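Local atomic coordinates of calcium uptake protein 3, mitochondrial (Homo sapiens, PDB entry 6AGI), a protein that senses mitochondrial calcium through its EF-hands and, as a disulfide-linked heterodimer with MICU1, stimulates or inhibits the mitochondrial calcium uniporter according to the calcium level. Residues B[13-21]-B[88-97]. Residues are numbered along the deposited sequence; the frame is centred on the assembly and turned at random.
Sequences TSRERRFRL and ISYTEYLFLL
Phe19 lays one face of its ring over the backbone of Tyr90, at the start of helix 90-101: Tyr90 CA stands 3.8 Å from the ring centroid, only 13° off the normal, a CH-pi contact. A chi1 of 180° turns the phenyl group away from its own backbone nitrogen and carries it to the first turn of that helix, with CZ beside Ser89 and the backbone N of Tyr90. The rings of Tyr90 and Tyr93 complete an aromatic cluster, both oblique to Phe19; Phe19 CG lies 3.6 Å from Tyr90 CD1, and Phe19 CD1 3.7 Å from Tyr93 CD2. This is plain helix-helix packing away from the calcium sites: the axes of segments 14-21 and 90-97 run at 107° to each other, and Phe38 of helix 35-43 packs on Tyr93. A serine in place of Phe19 would probably leave Tyr90 and Tyr93 without their shared aromatic partner and open a gap beside the first turn. Beyond the cluster, the Tyr90 hydroxyl lies against the aliphatic parts of Arg15 and Glu16. One water, in the plane of both the Arg18 guanidinium and the Tyr93 ring, accepts from Arg18 NE (3.1 Å) and hydrogen-bonds to Tyr93 OH, while the guanidinium also donates to backbone carbonyls of Ala41, Thr44 and Asp45.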
ATOM      1  N   THR B  13     -10.221 -22.626   8.018  1.00 28.58           N
ATOM      2  CA  THR B  13      -9.109 -21.701   7.810  1.00 14.93           C
ATOM      3  C   THR B  13      -8.459 -21.325   9.133  1.00 26.85           C
ATOM      4  O   THR B  13      -9.043 -21.519  10.214  1.00 29.89           O
ATOM      5  CB  THR B  13      -9.606 -20.456   7.070  1.00 29.25           C
ATOM      6  OG1 THR B  13     -10.024 -20.840   5.761  1.00 34.67           O
ATOM      7  CG2 THR B  13      -8.565 -19.370   6.955  1.00 45.95           C
ATOM      8  N   SER B  14      -7.209 -20.840   9.036  1.00 23.17           N
ATOM      9  CA  SER B  14      -6.500 -20.224  10.162  1.00 28.74           C
ATOM     10  C   SER B  14      -7.393 -19.268  10.948  1.00 15.44           C
ATOM     11  O   SER B  14      -7.567 -19.413  12.160  1.00 26.75           O
ATOM     12  CB  SER B  14      -5.271 -19.478   9.645  1.00 49.22           C
ATOM     13  OG  SER B  14      -4.292 -20.377   9.107  1.00 62.66           O
ATOM     14  N   ARG B  15      -7.968 -18.275  10.266  1.00 16.97           N
ATOM     15  CA  ARG B  15      -8.789 -17.288  10.973  1.00 19.41           C
ATOM     16  C   ARG B  15      -9.971 -17.955  11.657  1.00 29.16           C
ATOM     17  O   ARG B  15     -10.321 -17.601  12.785  1.00 24.51           O
ATOM     18  CB  ARG B  15      -9.292 -16.198  10.021  1.00 18.12           C
ATOM     19  CG  ARG B  15      -8.203 -15.346   9.477  1.00 21.98           C
ATOM     20  CD  ARG B  15      -8.006 -14.066  10.279  1.00 36.60           C
ATOM     21  NE  ARG B  15      -6.704 -13.432  10.056  1.00 41.86           N
ATOM     22  CZ  ARG B  15      -6.187 -13.134   8.859  1.00 47.15           C
ATOM     23  NH1 ARG B  15      -6.841 -13.424   7.727  1.00 30.08           N
ATOM     24  NH2 ARG B  15      -4.988 -12.546   8.789  1.00 57.23           N
ATOM     25  N   GLU B  16     -10.589 -18.933  10.991  1.00 12.80           N
ATOM     26  CA  GLU B  16     -11.713 -19.624  11.606  1.00 13.94           C
ATOM     27  C   GLU B  16     -11.265 -20.459  12.802  1.00 16.79           C
ATOM     28  O   GLU B  16     -11.934 -20.455  13.847  1.00 16.25           O
ATOM     29  CB  GLU B  16     -12.423 -20.487  10.558  1.00 32.14           C
ATOM     30  CG  GLU B  16     -12.626 -19.732   9.249  1.00 31.01           C
ATOM     31  CD  GLU B  16     -13.059 -20.591   8.067  1.00 27.63           C
ATOM     32  OE1 GLU B  16     -13.793 -20.020   7.226  1.00 41.64           O
ATOM     33  OE2 GLU B  16     -12.714 -21.786   7.960  1.00 34.59           O
ATOM     34  N   ARG B  17     -10.103 -21.122  12.705  1.00 21.54           N
ATOM     35  CA  ARG B  17      -9.585 -21.855  13.854  1.00 17.86           C
ATOM     36  C   ARG B  17      -9.319 -20.935  15.041  1.00 31.08           C
ATOM     37  O   ARG B  17      -9.611 -21.293  16.191  1.00 41.49           O
ATOM     38  CB  ARG B  17      -8.291 -22.592  13.502  1.00 38.73           C
ATOM     39  CG  ARG B  17      -8.488 -23.961  12.838  1.00 42.44           C
ATOM     40  CD  ARG B  17      -7.198 -24.607  12.352  1.00 32.96           C
ATOM     41  NE  ARG B  17      -6.751 -24.347  10.987  1.00 40.53           N
ATOM     42  CZ  ARG B  17      -5.531 -23.927  10.662  1.00 55.04           C
ATOM     43  NH1 ARG B  17      -4.642 -23.691  11.619  1.00 35.91           N
ATOM     44  NH2 ARG B  17      -5.201 -23.765   9.384  1.00 42.46           N
ATOM     45  N   ARG B  18      -8.773 -19.730  14.778  1.00 23.68           N
ATOM     46  CA  ARG B  18      -8.448 -18.808  15.864  1.00 19.81           C
ATOM     47  C   ARG B  18      -9.702 -18.198  16.472  1.00 32.84           C
ATOM     48  O   ARG B  18      -9.796 -18.048  17.702  1.00 35.43           O
ATOM     49  CB  ARG B  18      -7.524 -17.711  15.365  1.00 17.10           C
ATOM     50  CG  ARG B  18      -7.071 -16.757  16.470  1.00 14.49           C
ATOM     51  CD  ARG B  18      -5.698 -16.129  16.184  1.00 15.08           C
ATOM     52  NE  ARG B  18      -5.328 -15.107  17.159  1.00 21.76           N
ATOM     53  CZ  ARG B  18      -4.436 -15.319  18.131  1.00 34.81           C
ATOM     54  NH1 ARG B  18      -3.862 -16.512  18.229  1.00 38.37           N
ATOM     55  NH2 ARG B  18      -4.134 -14.362  19.017  1.00 33.19           N
ATOM     56  N   PHE B  19     -10.657 -17.798  15.626  1.00 33.17           N
ATOM     57  CA  PHE B  19     -11.948 -17.361  16.137  1.00 19.63           C
ATOM     58  C   PHE B  19     -12.500 -18.400  17.095  1.00 21.57           C
ATOM     59  O   PHE B  19     -12.872 -18.087  18.236  1.00 23.05           O
ATOM     60  CB  PHE B  19     -12.949 -17.154  15.011  1.00 13.80           C
ATOM     61  CG  PHE B  19     -14.283 -16.706  15.504  1.00 14.20           C
ATOM     62  CD1 PHE B  19     -14.419 -15.513  16.172  1.00 13.79           C
ATOM     63  CD2 PHE B  19     -15.381 -17.555  15.417  1.00 15.38           C
ATOM     64  CE1 PHE B  19     -15.659 -15.102  16.650  1.00 14.44           C
ATOM     65  CE2 PHE B  19     -16.615 -17.174  15.900  1.00 19.76           C
ATOM     66  CZ  PHE B  19     -16.768 -15.936  16.525  1.00 24.26           C
ATOM     67  N   ARG B  20     -12.534 -19.659  16.643  1.00 19.42           N
ATOM     68  CA  ARG B  20     -13.068 -20.720  17.484  1.00 22.06           C
ATOM     69  C   ARG B  20     -12.237 -20.903  18.748  1.00 27.91           C
ATOM     70  O   ARG B  20     -12.787 -21.215  19.812  1.00 26.13           O
ATOM     71  CB  ARG B  20     -13.135 -22.018  16.695  1.00 27.45           C
ATOM     72  CG  ARG B  20     -14.158 -22.016  15.564  1.00 20.12           C
ATOM     73  CD  ARG B  20     -14.043 -23.308  14.794  1.00 23.24           C
ATOM     74  NE  ARG B  20     -13.561 -24.342  15.693  1.00 37.55           N
ATOM     75  CZ  ARG B  20     -14.219 -25.447  15.984  1.00 44.46           C
ATOM     76  NH1 ARG B  20     -15.411 -25.656  15.462  1.00 49.24           N
ATOM     77  NH2 ARG B  20     -13.684 -26.325  16.815  1.00 56.02           N
ATOM     78  N   LEU B  21     -10.919 -20.713  18.661  1.00 20.57           N
ATOM     79  CA  LEU B  21     -10.083 -20.906  19.840  1.00 22.04           C
ATOM     80  C   LEU B  21     -10.424 -19.902  20.930  1.00 31.92           C
ATOM     81  O   LEU B  21     -10.518 -20.261  22.111  1.00 25.29           O
ATOM     82  CB  LEU B  21      -8.612 -20.777  19.460  1.00 30.47           C
ATOM     83  CG  LEU B  21      -7.598 -20.929  20.584  1.00 27.43           C
ATOM     84  CD1 LEU B  21      -7.595 -22.371  21.074  1.00 32.06           C
ATOM     85  CD2 LEU B  21      -6.248 -20.552  20.089  1.00 23.26           C
ATOM     86  N   ILE B  88     -19.685 -11.026  19.787  1.00 18.71           N
ATOM     87  CA  ILE B  88     -19.068 -10.716  18.502  1.00 22.05           C
ATOM     88  C   ILE B  88     -19.059 -11.973  17.643  1.00 31.24           C
ATOM     89  O   ILE B  88     -18.658 -13.048  18.114  1.00 20.61           O
ATOM     90  CB  ILE B  88     -17.640 -10.176  18.680  1.00 13.99           C
ATOM     91  CG1 ILE B  88     -17.672  -8.947  19.601  1.00 13.68           C
ATOM     92  CG2 ILE B  88     -16.997  -9.958  17.324  1.00 15.14           C
ATOM     93  CD1 ILE B  88     -16.316  -8.418  19.962  1.00 31.43           C
ATOM     94  N   SER B  89     -19.586 -11.857  16.420  1.00 33.90           N
ATOM     95  CA  SER B  89     -19.613 -12.978  15.489  1.00 17.95           C
ATOM     96  C   SER B  89     -18.288 -13.056  14.756  1.00 29.24           C
ATOM     97  O   SER B  89     -17.430 -12.175  14.880  1.00 21.76           O
ATOM     98  CB  SER B  89     -20.746 -12.846  14.475  1.00 19.60           C
ATOM     99  OG  SER B  89     -20.717 -11.590  13.796  1.00 31.32           O
ATOM    100  N   TYR B  90     -18.149 -14.110  13.947  1.00 22.34           N
ATOM    101  CA  TYR B  90     -16.926 -14.326  13.177  1.00 14.22           C
ATOM    102  C   TYR B  90     -16.673 -13.201  12.161  1.00 21.62           C
ATOM    103  O   TYR B  90     -15.542 -12.686  12.038  1.00  9.80           O
ATOM    104  CB  TYR B  90     -16.997 -15.683  12.491  1.00 11.51           C
ATOM    105  CG  TYR B  90     -15.853 -15.885  11.533  1.00 19.54           C
ATOM    106  CD1 TYR B  90     -14.535 -15.798  11.979  1.00 10.06           C
ATOM    107  CD2 TYR B  90     -16.082 -16.187  10.186  1.00 10.15           C
ATOM    108  CE1 TYR B  90     -13.482 -15.966  11.122  1.00 10.72           C
ATOM    109  CE2 TYR B  90     -15.022 -16.367   9.313  1.00 14.22           C
ATOM    110  CZ  TYR B  90     -13.722 -16.252   9.789  1.00 18.81           C
ATOM    111  OH  TYR B  90     -12.656 -16.438   8.938  1.00 26.92           O
ATOM    112  N   THR B  91     -17.697 -12.871  11.360  1.00 22.72           N
ATOM    113  CA  THR B  91     -17.584 -11.751  10.431  1.00 15.78           C
ATOM    114  C   THR B  91     -17.207 -10.471  11.156  1.00 27.36           C
ATOM    115  O   THR B  91     -16.378  -9.685  10.683  1.00  8.04           O
ATOM    116  CB  THR B  91     -18.882 -11.566   9.654  1.00 13.78           C
ATOM    117  OG1 THR B  91     -19.359 -12.847   9.208  1.00 26.48           O
ATOM    118  CG2 THR B  91     -18.627 -10.636   8.465  1.00 14.71           C
ATOM    119  N   GLU B  92     -17.862 -10.229  12.280  1.00 19.07           N
ATOM    120  CA  GLU B  92     -17.648  -9.019  13.051  1.00 10.23           C
ATOM    121  C   GLU B  92     -16.208  -8.976  13.565  1.00  9.01           C
ATOM    122  O   GLU B  92     -15.549  -7.925  13.550  1.00  8.47           O
ATOM    123  CB  GLU B  92     -18.703  -9.063  14.156  1.00 10.97           C
ATOM    124  CG  GLU B  92     -19.239  -7.848  14.769  1.00 34.86           C
ATOM    125  CD  GLU B  92     -20.672  -8.116  15.235  1.00 46.82           C
ATOM    126  OE1 GLU B  92     -21.593  -8.171  14.385  1.00 29.91           O
ATOM    127  OE2 GLU B  92     -20.854  -8.384  16.446  1.00 66.93           O
ATOM    128  N   TYR B  93     -15.712 -10.129  14.012  1.00 12.27           N
ATOM    129  CA  TYR B  93     -14.302 -10.334  14.320  1.00  8.78           C
ATOM    130  C   TYR B  93     -13.413  -9.905  13.163  1.00 27.58           C
ATOM    131  O   TYR B  93     -12.427  -9.177  13.354  1.00 23.00           O
ATOM    132  CB  TYR B  93     -14.105 -11.813  14.621  1.00 14.93           C
ATOM    133  CG  TYR B  93     -12.687 -12.284  14.785  1.00 31.23           C
ATOM    134  CD1 TYR B  93     -11.766 -11.599  15.578  1.00 32.05           C
ATOM    135  CD2 TYR B  93     -12.241 -13.377  14.065  1.00 14.41           C
ATOM    136  CE1 TYR B  93     -10.460 -12.068  15.707  1.00 26.22           C
ATOM    137  CE2 TYR B  93     -10.966 -13.829  14.177  1.00 23.48           C
ATOM    138  CZ  TYR B  93     -10.073 -13.188  14.994  1.00 19.09           C
ATOM    139  OH  TYR B  93      -8.798 -13.705  15.051  1.00 12.93           O
ATOM    140  N   LEU B  94     -13.708 -10.422  11.960  1.00  7.38           N
ATOM    141  CA  LEU B  94     -12.947 -10.060  10.761  1.00 11.84           C
ATOM    142  C   LEU B  94     -12.960  -8.552  10.534  1.00  9.45           C
ATOM    143  O   LEU B  94     -11.912  -7.942  10.291  1.00  5.66           O
ATOM    144  CB  LEU B  94     -13.506 -10.812   9.555  1.00 14.09           C
ATOM    145  CG  LEU B  94     -13.227 -12.312   9.485  1.00 17.09           C
ATOM    146  CD1 LEU B  94     -13.410 -12.869   8.067  1.00  6.58           C
ATOM    147  CD2 LEU B  94     -11.786 -12.587  10.018  1.00  6.64           C
ATOM    148  N   PHE B  95     -14.146  -7.941  10.588  1.00  6.60           N
ATOM    149  CA  PHE B  95     -14.271  -6.484  10.548  1.00  6.59           C
ATOM    150  C   PHE B  95     -13.296  -5.804  11.514  1.00 12.53           C
ATOM    151  O   PHE B  95     -12.496  -4.951  11.105  1.00  6.41           O
ATOM    152  CB  PHE B  95     -15.715  -6.108  10.874  1.00  9.75           C
ATOM    153  CG  PHE B  95     -16.016  -4.631  10.841  1.00 24.37           C
ATOM    154  CD1 PHE B  95     -15.786  -3.880   9.700  1.00 32.35           C
ATOM    155  CD2 PHE B  95     -16.565  -3.998  11.952  1.00 31.67           C
ATOM    156  CE1 PHE B  95     -16.096  -2.513   9.672  1.00 29.56           C
ATOM    157  CE2 PHE B  95     -16.863  -2.649  11.930  1.00 24.34           C
ATOM    158  CZ  PHE B  95     -16.636  -1.909  10.793  1.00 20.69           C
ATOM    159  N   LEU B  96     -13.330  -6.194  12.802  1.00  7.53           N
ATOM    160  CA  LEU B  96     -12.487  -5.537  13.800  1.00 10.21           C
ATOM    161  C   LEU B  96     -10.993  -5.710  13.506  1.00 15.03           C
ATOM    162  O   LEU B  96     -10.221  -4.729  13.558  1.00  8.64           O
ATOM    163  CB  LEU B  96     -12.829  -6.095  15.175  1.00 13.19           C
ATOM    164  CG  LEU B  96     -14.274  -5.876  15.604  1.00 26.45           C
ATOM    165  CD1 LEU B  96     -14.648  -6.669  16.875  1.00  9.67           C
ATOM    166  CD2 LEU B  96     -14.445  -4.371  15.822  1.00 26.65           C
ATOM    167  N   LEU B  97     -10.571  -6.942  13.168  1.00 10.48           N
ATOM    168  CA  LEU B  97      -9.200  -7.168  12.718  1.00 11.84           C
ATOM    169  C   LEU B  97      -8.821  -6.268  11.569  1.00 16.14           C
ATOM    170  O   LEU B  97      -7.681  -5.770  11.499  1.00 12.76           O
ATOM    171  CB  LEU B  97      -8.970  -8.610  12.283  1.00 22.89           C
ATOM    172  CG  LEU B  97      -8.952  -9.662  13.355  1.00 24.85           C
ATOM    173  CD1 LEU B  97      -8.803 -11.024  12.700  1.00 10.87           C
ATOM    174  CD2 LEU B  97      -7.785  -9.298  14.234  1.00  7.17           C
TER
HETATM  175  O   HOH W   1      -6.555 -12.442  16.218  1.00 16.85           O